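Local coordinates for protein ORF 37 (Human herpesvirus 8 type M, PDB 3FHD) that cuts single- and double-stranded DNA as a metal-dependent endo- and exonuclease and processes branched viral DNA so that unit-length genomes can be packaged, at residues A83-Y88 with D158-G163; K268-Y273 with K308-Y313; D281-A286 with Y304-P309; D324-Y329 with A385-N390. All coordinates share one frame; numbering follows the deposited sequence.

Contact 1: residues A83-Y88 with D158-G163. With SO4 (sulfate ion), chain B.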
# COMPACT_ATOMS: atom_id res chain seq x y z
N ALA A 83 9.51 7.41 -19.01
CA ALA A 83 8.96 7.30 -20.36
C ALA A 83 8.68 5.86 -20.80
O ALA A 83 7.66 5.57 -21.41
CB ALA A 83 9.87 8.05 -21.42
N LEU A 84 9.60 4.95 -20.50
CA LEU A 84 9.41 3.55 -20.93
C LEU A 84 8.25 2.86 -20.13
O LEU A 84 7.52 2.03 -20.67
CB LEU A 84 10.74 2.79 -20.82
CG LEU A 84 10.79 1.34 -21.28
CD1 LEU A 84 10.22 1.18 -22.70
CD2 LEU A 84 12.23 0.80 -21.17
N ARG A 85 8.09 3.25 -18.87
CA ARG A 85 6.95 2.80 -18.05
C ARG A 85 5.60 3.30 -18.62
O ARG A 85 4.62 2.53 -18.64
CB ARG A 85 7.13 3.28 -16.59
CG ARG A 85 6.09 2.74 -15.61
CD ARG A 85 6.16 1.24 -15.46
NE ARG A 85 4.98 0.73 -14.75
CZ ARG A 85 4.85 -0.50 -14.25
NH1 ARG A 85 5.87 -1.34 -14.30
NH2 ARG A 85 3.71 -0.85 -13.65
N MET A 86 5.57 4.56 -19.08
CA MET A 86 4.39 5.14 -19.76
C MET A 86 4.07 4.36 -21.04
O MET A 86 2.92 4.00 -21.27
CB MET A 86 4.60 6.64 -20.09
CG MET A 86 4.48 7.57 -18.88
SD MET A 86 2.93 7.46 -17.95
CE MET A 86 3.64 7.42 -16.36
N ALA A 87 5.11 4.05 -21.83
CA ALA A 87 4.97 3.21 -23.06
C ALA A 87 4.35 1.85 -22.73
O ALA A 87 3.40 1.40 -23.40
CB ALA A 87 6.35 3.01 -23.71
N TYR A 88 4.90 1.18 -21.72
CA TYR A 88 4.33 -0.09 -21.21
C TYR A 88 2.86 0.05 -20.81
O TYR A 88 2.04 -0.79 -21.20
CB TYR A 88 5.13 -0.61 -19.99
CG TYR A 88 4.39 -1.71 -19.23
CD1 TYR A 88 4.20 -2.96 -19.80
CD2 TYR A 88 3.86 -1.46 -17.95
CE1 TYR A 88 3.49 -3.99 -19.11
CE2 TYR A 88 3.14 -2.46 -17.26
CZ TYR A 88 2.99 -3.73 -17.85
OH TYR A 88 2.29 -4.70 -17.17
N ASP A 158 -1.51 -8.38 -10.51
CA ASP A 158 -0.16 -8.97 -10.36
C ASP A 158 0.74 -8.50 -11.50
O ASP A 158 1.85 -8.09 -11.25
CB ASP A 158 -0.20 -10.49 -10.30
CG ASP A 158 -0.79 -11.02 -8.98
OD1 ASP A 158 -0.76 -10.29 -7.96
OD2 ASP A 158 -1.27 -12.18 -8.97
N ALA A 159 0.23 -8.53 -12.73
CA ALA A 159 1.00 -8.11 -13.90
C ALA A 159 1.46 -6.66 -13.86
O ALA A 159 2.63 -6.34 -14.16
CB ALA A 159 0.19 -8.39 -15.20
N LEU A 160 0.55 -5.77 -13.43
CA LEU A 160 0.79 -4.33 -13.37
C LEU A 160 1.83 -3.95 -12.27
O LEU A 160 2.66 -3.04 -12.45
CB LEU A 160 -0.56 -3.65 -13.04
CG LEU A 160 -0.47 -2.13 -12.87
CD1 LEU A 160 0.01 -1.41 -14.12
CD2 LEU A 160 -1.83 -1.53 -12.37
N ARG A 161 1.81 -4.70 -11.17
CA ARG A 161 2.74 -4.49 -10.07
C ARG A 161 4.19 -4.96 -10.33
O ARG A 161 5.14 -4.53 -9.63
CB ARG A 161 2.17 -5.11 -8.79
CG ARG A 161 0.90 -4.38 -8.35
CD ARG A 161 0.13 -5.25 -7.33
NE ARG A 161 0.98 -5.55 -6.18
CZ ARG A 161 1.06 -4.79 -5.08
NH1 ARG A 161 0.30 -3.71 -4.95
NH2 ARG A 161 1.89 -5.11 -4.11
N ASP A 162 4.37 -5.78 -11.34
CA ASP A 162 5.71 -6.26 -11.71
C ASP A 162 6.59 -5.07 -12.13
O ASP A 162 6.09 -4.10 -12.76
CB ASP A 162 5.62 -7.29 -12.83
CG ASP A 162 7.01 -7.74 -13.29
OD1 ASP A 162 7.64 -8.49 -12.52
OD2 ASP A 162 7.51 -7.27 -14.33
N GLY A 163 7.87 -5.10 -11.72
CA GLY A 163 8.85 -4.08 -12.08
C GLY A 163 8.81 -2.83 -11.20
O GLY A 163 9.52 -1.86 -11.44
S SO4 B . 1.27 -2.07 -1.76
O1 SO4 B . 2.44 -2.90 -2.04
O2 SO4 B . 0.82 -2.34 -0.39
O3 SO4 B . 1.71 -0.70 -1.90
O4 SO4 B . 0.26 -2.30 -2.76
O HOH W 1 8.63 0.01 -13.49
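The guanidinium of Arg85 reaches from one helix to the C-terminal end of another and takes two backbone carbonyls with its two terminal nitrogens. NH2 donates to Leu160 O at 2.7 Å, and NH1 to Asp162 O at 3.2 Å. Both oxygens lie at the rim of the guanidinium, within about 10° of its plane, so the group meets the helix end edge-on. Leu160 O is at the end of the helix and Asp162 O just past it, and Arg85 supplies both with N-H donors. A water extends the grip weakly: it donates to Gly163 O at 2.9 Å and lies 3.2 Å from Arg85 NH1.

These bonds set the plane of the group, and packing covers it. Arg85 CG is anti to the backbone N (chi1 -174°), and the chain bends at chi2 before running out toward the carbonyls. Tyr88 lays CD2 over the centre of one guanidinium face, 3.9 Å above it. The Tyr88 hydroxyl passes beside Ala159 O, but its hydrogen bond is to Leu57 O. Arg85 NE is held by Gln231, and Phe59 adds a cation-pi contact. Asp162 turns its carboxylate to Ser60 and the amide of Ser185. Arg161 points away from Arg85 and donates through NH1 to sulfate O4 (2.6 Å) and through NH2 to O1; this ion, probably from the crystallisation liquor, is also held by Ser167, Ser168 and Ser241.

Away from the metal site, helix 83-100 thus meets the C-terminal end of the short helix 157-161, with helix 122-130 against Ala83 and Ala87, helix 59-64 against Leu84, and helix 134-147 touching Met86 and Leu160.

Contact 2: residues K268-Y273 with K308-Y313. With SO4 (sulfate ion), chain C.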
# COMPACT_ATOMS: atom_id res chain seq x y z
N LYS A 268 -3.60 -3.24 9.49
CA LYS A 268 -2.96 -4.55 9.78
C LYS A 268 -3.87 -5.33 10.75
O LYS A 268 -4.56 -4.71 11.55
CB LYS A 268 -1.59 -4.37 10.47
CG LYS A 268 -0.58 -3.54 9.67
CD LYS A 268 -0.25 -4.28 8.36
CE LYS A 268 0.66 -3.42 7.49
NZ LYS A 268 0.80 -3.99 6.13
N CYS A 269 -3.89 -6.64 10.66
CA CYS A 269 -4.64 -7.44 11.65
C CYS A 269 -3.68 -8.32 12.41
O CYS A 269 -2.70 -8.81 11.82
CB CYS A 269 -5.73 -8.25 10.96
SG CYS A 269 -6.85 -7.27 9.97
N ARG A 270 -3.91 -8.49 13.71
CA ARG A 270 -3.00 -9.27 14.57
C ARG A 270 -3.54 -10.65 14.87
O ARG A 270 -4.15 -10.85 15.91
CB ARG A 270 -2.81 -8.55 15.89
CG ARG A 270 -2.37 -7.12 15.75
CD ARG A 270 -0.90 -7.09 15.80
NE ARG A 270 -0.38 -7.61 14.55
CZ ARG A 270 0.89 -7.93 14.35
NH1 ARG A 270 1.77 -7.77 15.32
NH2 ARG A 270 1.26 -8.38 13.16
N PHE A 271 -3.31 -11.62 13.98
CA PHE A 271 -3.93 -12.91 14.16
C PHE A 271 -3.37 -13.72 15.35
O PHE A 271 -4.07 -14.61 15.85
CB PHE A 271 -3.93 -13.69 12.87
CG PHE A 271 -4.77 -13.05 11.80
CD1 PHE A 271 -6.08 -12.59 12.09
CD2 PHE A 271 -4.28 -12.89 10.50
CE1 PHE A 271 -6.86 -11.99 11.12
CE2 PHE A 271 -5.06 -12.28 9.52
CZ PHE A 271 -6.36 -11.85 9.83
N LYS A 272 -2.17 -13.40 15.82
CA LYS A 272 -1.61 -14.12 16.99
C LYS A 272 -2.47 -13.92 18.23
O LYS A 272 -2.34 -14.67 19.19
CB LYS A 272 -0.20 -13.64 17.36
CG LYS A 272 0.95 -13.95 16.41
CD LYS A 272 2.29 -13.33 16.95
CE LYS A 272 2.25 -11.78 17.02
NZ LYS A 272 3.60 -11.09 17.22
N TYR A 273 -3.30 -12.87 18.23
CA TYR A 273 -4.09 -12.50 19.41
C TYR A 273 -5.56 -12.93 19.31
O TYR A 273 -6.36 -12.61 20.17
CB TYR A 273 -4.03 -10.99 19.65
CG TYR A 273 -2.73 -10.50 20.25
CD1 TYR A 273 -2.51 -10.55 21.63
CD2 TYR A 273 -1.73 -9.96 19.45
CE1 TYR A 273 -1.32 -10.10 22.19
CE2 TYR A 273 -0.53 -9.52 20.00
CZ TYR A 273 -0.33 -9.59 21.38
OH TYR A 273 0.85 -9.14 21.92
N LYS A 308 4.98 -14.21 21.78
CA LYS A 308 5.64 -13.23 20.90
C LYS A 308 4.85 -11.91 20.85
O LYS A 308 4.13 -11.65 19.87
CB LYS A 308 5.84 -13.81 19.48
CG LYS A 308 6.88 -14.93 19.39
CD LYS A 308 8.29 -14.38 19.47
CE LYS A 308 9.34 -15.46 19.26
NZ LYS A 308 10.59 -14.85 18.69
N PRO A 309 5.01 -11.07 21.89
CA PRO A 309 4.20 -9.86 22.06
C PRO A 309 4.42 -8.82 20.95
O PRO A 309 5.52 -8.70 20.40
CB PRO A 309 4.67 -9.30 23.39
CG PRO A 309 5.36 -10.42 24.08
CD PRO A 309 5.98 -11.22 22.99
N ALA A 310 3.36 -8.07 20.64
CA ALA A 310 3.40 -7.10 19.55
C ALA A 310 4.04 -5.77 19.98
O ALA A 310 4.26 -4.89 19.14
CB ALA A 310 2.00 -6.88 18.96
N VAL A 311 4.33 -5.63 21.27
CA VAL A 311 4.94 -4.40 21.80
C VAL A 311 6.32 -4.73 22.38
O VAL A 311 6.49 -5.76 23.07
CB VAL A 311 4.05 -3.79 22.92
CG1 VAL A 311 4.76 -2.66 23.63
CG2 VAL A 311 2.71 -3.31 22.35
N GLU A 312 7.30 -3.87 22.12
CA GLU A 312 8.66 -4.05 22.66
C GLU A 312 9.08 -2.80 23.44
O GLU A 312 8.91 -1.68 22.96
CB GLU A 312 9.65 -4.35 21.51
CG GLU A 312 11.14 -4.43 21.93
CD GLU A 312 12.15 -4.22 20.76
OE1 GLU A 312 11.84 -3.51 19.77
OE2 GLU A 312 13.28 -4.76 20.86
N TYR A 313 9.62 -2.98 24.64
CA TYR A 313 10.20 -1.85 25.36
C TYR A 313 11.61 -1.57 24.83
O TYR A 313 12.43 -2.48 24.71
CB TYR A 313 10.22 -2.07 26.89
CG TYR A 313 11.11 -1.07 27.61
CD1 TYR A 313 10.69 0.25 27.82
CD2 TYR A 313 12.38 -1.43 28.06
CE1 TYR A 313 11.51 1.18 28.46
CE2 TYR A 313 13.20 -0.52 28.71
CZ TYR A 313 12.76 0.78 28.92
OH TYR A 313 13.58 1.68 29.58
S SO4 C . 0.06 -11.84 13.39
O1 SO4 C . -0.01 -13.31 13.35
O2 SO4 C . -0.21 -11.33 14.74
O3 SO4 C . 1.41 -11.45 13.00
O4 SO4 C . -0.90 -11.33 12.41
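Lys272 and Tyr273 both set CG anti to the carbonyl carbon (chi1 -69° and -76°), which carries an ammonium and a phenol to the turn before strand 311-313. The Lys272 chain bends at chi3 and ends with NZ 2.8 Å from Lys308 O, the donor tilted 22° from the carbonyl plane. Two residues further along that turn, Ala310 N donates to Tyr273 OH at 3.0 Å. The same hydroxyl is also hydrogen-bonded to Phe303 O, so one backbone N-H and one backbone carbonyl hold it. Ala310 CB lies at the edge of two flat groups: it is 3.8 Å from Tyr273 CE2 and equally far from Arg270 NH1.

In the PD-(D/E)XK nuclease fold of this protein, strand 262-269 brings Glu266 and Ile267 to the magnesium ion, and the segment 268-273 is its continuation into a loop; the side chain of Arg270 lies about 10 Å from the metal. A sulfate, probably from the crystallisation liquor, sits in this loop. Phe271 N donates to sulfate O4 at 2.9 Å. Lys272 N donates to sulfate O2 at 3.0 Å. That O2 also stands over the centre of one face of the Arg270 guanidinium, 3.5 Å above the plane. An anion held this way is consistent with a place for a DNA phosphate, though no nucleic acid is bound here. Arg270 NH1 and Lys272 NZ both form salt bridges with Asp324, whose carboxylate would offset part of the positive charge gathered beside the sulfate.

Contact 3: residues D281-A286 with Y304-P309; sequences DPIYAA and YSISKP
Ser305 OG is hydrogen-bonded back to Phe302 O in the helix it follows, and with that bond made it rests against the carbon atoms of Ile283, 3.7 Å from Ile283 CA and 3.8 Å from CG1. The arrangement is helix-against-loop packing: the first turn of helix 282-292 lies on the connection that leaves helix 296-303 and runs toward strand 311-313. With chi1 at 64°, OG stands between the backbone N and the carbonyl carbon of its own residue, which places it against Ile283. Separately, Ser305 CB faces Ala286 CB at 4.1 Å and lies equally far from Pro282 O. The two segments share no hydrogen bond, and the backbones come close here, with the CA atoms of Ile283 and Ser305 5.4 Å apart.

Asp281 is the N-cap of the helix. Its OD1 accepts from Tyr284 N at 3.2 Å, met from above the carboxylate plane, and more weakly from Ile283 N; its other oxygen, OD2, takes Ala276 N. Phe275 also packs on Ile283, and Tyr273 on Ile306, so loop residues extend the apolar contact at this surface site. The two isoleucines meet at an oblique angle, the end methyl CD1 of Ile283 against the short-branch methyl CG2 of Ile306 at 3.5 Å.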
# COMPACT_ATOMS: atom_id res chain seq x y z
N ASP A 281 -8.76 -20.30 28.00
CA ASP A 281 -8.03 -19.42 27.08
C ASP A 281 -7.39 -18.19 27.79
O ASP A 281 -8.11 -17.31 28.28
CB ASP A 281 -8.98 -19.03 25.93
CG ASP A 281 -8.29 -18.24 24.82
OD1 ASP A 281 -7.42 -17.40 25.15
OD2 ASP A 281 -8.65 -18.42 23.63
N PRO A 282 -6.03 -18.11 27.84
CA PRO A 282 -5.36 -17.05 28.62
C PRO A 282 -5.49 -15.63 28.01
O PRO A 282 -5.45 -14.63 28.74
CB PRO A 282 -3.89 -17.47 28.60
CG PRO A 282 -3.75 -18.23 27.31
CD PRO A 282 -5.06 -18.98 27.14
N ILE A 283 -5.62 -15.55 26.69
CA ILE A 283 -5.85 -14.27 26.01
C ILE A 283 -7.24 -13.75 26.43
O ILE A 283 -7.39 -12.57 26.74
CB ILE A 283 -5.76 -14.40 24.45
CG1 ILE A 283 -4.43 -15.03 24.02
CG2 ILE A 283 -5.99 -13.04 23.77
CD1 ILE A 283 -4.29 -15.16 22.51
N TYR A 284 -8.23 -14.65 26.46
CA TYR A 284 -9.61 -14.31 26.88
C TYR A 284 -9.62 -13.75 28.30
O TYR A 284 -10.29 -12.75 28.59
CB TYR A 284 -10.53 -15.54 26.77
CG TYR A 284 -11.97 -15.31 27.18
CD1 TYR A 284 -12.65 -14.15 26.81
CD2 TYR A 284 -12.65 -16.26 27.95
CE1 TYR A 284 -13.98 -13.94 27.20
CE2 TYR A 284 -13.97 -16.07 28.34
CZ TYR A 284 -14.63 -14.91 27.95
OH TYR A 284 -15.93 -14.70 28.33
N ALA A 285 -8.85 -14.39 29.18
CA ALA A 285 -8.73 -13.92 30.56
C ALA A 285 -8.31 -12.45 30.60
O ALA A 285 -8.96 -11.64 31.25
CB ALA A 285 -7.75 -14.80 31.35
N ALA A 286 -7.23 -12.11 29.88
CA ALA A 286 -6.73 -10.75 29.79
C ALA A 286 -7.71 -9.80 29.10
O ALA A 286 -7.86 -8.65 29.51
CB ALA A 286 -5.40 -10.74 29.09
N TYR A 304 0.89 -8.93 26.63
CA TYR A 304 1.80 -9.96 27.13
C TYR A 304 1.07 -11.22 27.59
O TYR A 304 1.52 -11.89 28.52
CB TYR A 304 2.71 -9.41 28.25
CG TYR A 304 3.55 -8.20 27.85
CD1 TYR A 304 4.06 -8.06 26.56
CD2 TYR A 304 3.83 -7.19 28.77
CE1 TYR A 304 4.83 -6.94 26.19
CE2 TYR A 304 4.60 -6.08 28.42
CZ TYR A 304 5.10 -5.96 27.14
OH TYR A 304 5.87 -4.85 26.81
N SER A 305 -0.06 -11.54 26.96
CA SER A 305 -0.75 -12.81 27.21
C SER A 305 -0.31 -13.89 26.19
O SER A 305 -0.76 -15.03 26.26
CB SER A 305 -2.27 -12.62 27.23
OG SER A 305 -2.75 -12.20 25.96
N ILE A 306 0.56 -13.50 25.26
CA ILE A 306 1.15 -14.43 24.27
C ILE A 306 2.70 -14.41 24.30
O ILE A 306 3.31 -13.47 24.81
CB ILE A 306 0.64 -14.16 22.81
CG1 ILE A 306 1.13 -12.80 22.29
CG2 ILE A 306 -0.89 -14.30 22.70
CD1 ILE A 306 1.04 -12.67 20.80
N SER A 307 3.33 -15.43 23.72
CA SER A 307 4.79 -15.61 23.78
C SER A 307 5.60 -14.69 22.85
O SER A 307 6.79 -14.44 23.09
CB SER A 307 5.19 -17.07 23.53
OG SER A 307 4.94 -17.42 22.17
N LYS A 308 4.98 -14.21 21.78
CA LYS A 308 5.64 -13.23 20.90
C LYS A 308 4.85 -11.91 20.85
O LYS A 308 4.13 -11.65 19.87
CB LYS A 308 5.84 -13.81 19.48
CG LYS A 308 6.88 -14.93 19.39
CD LYS A 308 8.29 -14.38 19.47
CE LYS A 308 9.34 -15.46 19.26
NZ LYS A 308 10.59 -14.85 18.69
N PRO A 309 5.01 -11.07 21.89
CA PRO A 309 4.20 -9.86 22.06
C PRO A 309 4.42 -8.82 20.95
O PRO A 309 5.52 -8.70 20.40
CB PRO A 309 4.67 -9.30 23.39
CG PRO A 309 5.36 -10.42 24.08
CD PRO A 309 5.98 -11.22 22.99

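Contact 4: residues D324-Y329 with A385-N390; sequences DYLVAY and ANLFVN
Val327 and Phe388 stand on the same face of the sheet as directly paired residues, and Tyr329 reaches over to join them. The rings of Tyr329 and Phe388 are tilted by 27° and slid well apart, with centroids 5.8 Å from each other; they approach obliquely, with Tyr329 CD2 3.7 Å from Phe388 CD2. Val327 points its two methyls differently: CG1 lies against Asn390 CB at 3.7 Å, and CG2 lies near the carbonyl oxygens of Phe388 and Val389. On the other face Leu387 spreads its branches, CD1 toward Leu326 CD1 across a nearly right-angled crossing and CD2 toward Ala328 CB at 4.0 Å.

Strands 326-328 and 379-389 are antiparallel neighbours in the large mixed sheet, and 326-328 lies between 379-389 and the outermost strand 311-313. Val327 and Phe388 form a hydrogen-bonded pair, with Val327 N 2.9 Å from Phe388 O and a matching bond in return, while Leu326 and Val389 are a non-hydrogen-bonded pair. Beyond it Asn390 N donates to Tyr325 O. Asn390, its CG anti to the backbone N (chi1 179°), turns its amide back so that ND2 donates to Asp324 O at 2.8 Å, almost straight on; ND2 also bonds to Ser321 O. Two waters join Tyr329 to the other strand, one linking Tyr329 OH to Val389 O, the other bridging Tyr329 N and Asn386 O.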
# COMPACT_ATOMS: atom_id res chain seq x y z
N ASP A 324 8.49 -6.52 15.98
CA ASP A 324 7.12 -6.04 15.75
C ASP A 324 7.09 -4.52 15.67
O ASP A 324 8.11 -3.86 15.81
CB ASP A 324 6.08 -6.60 16.74
CG ASP A 324 4.75 -7.00 16.06
OD1 ASP A 324 4.32 -6.34 15.11
OD2 ASP A 324 4.12 -8.01 16.47
N TYR A 325 5.91 -3.98 15.41
CA TYR A 325 5.88 -2.61 14.94
C TYR A 325 5.42 -1.55 15.92
O TYR A 325 5.34 -0.37 15.54
CB TYR A 325 5.11 -2.52 13.63
CG TYR A 325 3.67 -2.91 13.75
CD1 TYR A 325 2.71 -1.99 14.18
CD2 TYR A 325 3.25 -4.20 13.40
CE1 TYR A 325 1.37 -2.35 14.27
CE2 TYR A 325 1.92 -4.56 13.46
CZ TYR A 325 0.99 -3.64 13.89
OH TYR A 325 -0.32 -4.03 13.95
N LEU A 326 5.15 -1.95 17.16
CA LEU A 326 4.91 -1.00 18.24
C LEU A 326 6.05 -1.06 19.26
O LEU A 326 6.53 -2.15 19.62
CB LEU A 326 3.57 -1.25 18.95
CG LEU A 326 2.25 -1.07 18.17
CD1 LEU A 326 1.04 -1.67 18.95
CD2 LEU A 326 1.99 0.41 17.80
N VAL A 327 6.48 0.10 19.72
CA VAL A 327 7.49 0.19 20.76
C VAL A 327 7.02 1.12 21.87
O VAL A 327 6.22 2.04 21.63
CB VAL A 327 8.84 0.69 20.20
CG1 VAL A 327 9.47 -0.35 19.28
CG2 VAL A 327 8.66 2.02 19.48
N ALA A 328 7.51 0.87 23.08
CA ALA A 328 7.28 1.77 24.20
C ALA A 328 8.64 2.28 24.66
O ALA A 328 9.61 1.53 24.68
CB ALA A 328 6.56 1.04 25.35
N TYR A 329 8.70 3.55 25.01
CA TYR A 329 9.94 4.12 25.54
C TYR A 329 9.84 4.37 27.05
O TYR A 329 10.82 4.77 27.70
CB TYR A 329 10.33 5.40 24.79
CG TYR A 329 10.49 5.22 23.29
CD1 TYR A 329 11.57 4.51 22.76
CD2 TYR A 329 9.57 5.79 22.40
CE1 TYR A 329 11.72 4.35 21.37
CE2 TYR A 329 9.71 5.65 21.02
CZ TYR A 329 10.79 4.93 20.52
OH TYR A 329 10.92 4.78 19.17
N ALA A 385 -2.65 5.59 24.57
CA ALA A 385 -1.59 4.69 25.00
C ALA A 385 -0.25 5.18 24.46
O ALA A 385 -0.13 5.45 23.25
CB ALA A 385 -1.88 3.24 24.56
N ASN A 386 0.75 5.32 25.34
CA ASN A 386 2.10 5.72 24.92
C ASN A 386 2.82 4.57 24.21
O ASN A 386 3.83 4.04 24.65
CB ASN A 386 2.94 6.34 26.06
CG ASN A 386 2.93 5.52 27.36
OD1 ASN A 386 2.05 4.68 27.59
ND2 ASN A 386 3.92 5.77 28.21
N LEU A 387 2.21 4.17 23.10
CA LEU A 387 2.77 3.18 22.21
C LEU A 387 2.99 3.89 20.89
O LEU A 387 2.12 4.65 20.44
CB LEU A 387 1.79 2.01 22.04
CG LEU A 387 1.55 1.09 23.25
CD1 LEU A 387 0.75 -0.10 22.82
CD2 LEU A 387 2.86 0.64 23.91
N PHE A 388 4.14 3.65 20.27
CA PHE A 388 4.59 4.41 19.09
C PHE A 388 5.04 3.47 17.99
O PHE A 388 5.40 2.33 18.27
CB PHE A 388 5.78 5.33 19.45
CG PHE A 388 5.50 6.27 20.57
CD1 PHE A 388 4.74 7.43 20.36
CD2 PHE A 388 5.95 5.99 21.86
CE1 PHE A 388 4.45 8.30 21.44
CE2 PHE A 388 5.68 6.87 22.93
CZ PHE A 388 4.92 8.01 22.71
N VAL A 389 5.06 3.97 16.75
CA VAL A 389 5.54 3.15 15.62
C VAL A 389 7.01 2.77 15.85
O VAL A 389 7.78 3.58 16.35
CB VAL A 389 5.38 3.86 14.25
CG1 VAL A 389 6.30 5.09 14.16
CG2 VAL A 389 5.64 2.86 13.09
N ASN A 390 7.37 1.54 15.49
CA ASN A 390 8.76 1.12 15.45
C ASN A 390 9.37 1.54 14.10
O ASN A 390 9.01 0.98 13.03
CB ASN A 390 8.85 -0.39 15.68
CG ASN A 390 10.27 -0.93 15.64
OD1 ASN A 390 11.24 -0.19 15.42
ND2 ASN A 390 10.40 -2.24 15.89
O HOH W 2 9.19 5.63 17.59
O HOH W 3 6.19 4.68 25.90
O HOH W 4 11.40 2.85 17.07

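Overall arrangement
Contact 1 stands alone: it comes first along the chain, joins helices on the opposite side of the chain's centre from the rest, and its centre is 35 to 45 Å from theirs. Contacts 2 and 3 follow, sharing Lys308 and Pro309 and ending on the same piece of chain, and contact 4 comes last. These three form one cluster, the centre of contact 2 about 10 Å from that of contact 3 and 11 Å from that of contact 4. Contacts 2 and 4 reach the mixed sheet through neighbouring strands 311-313 and 326-328, and Asp324 links them by salt bridge. The magnesium-bearing strand 262-269 is thus tied, through its loop, to the far margin of the sheet.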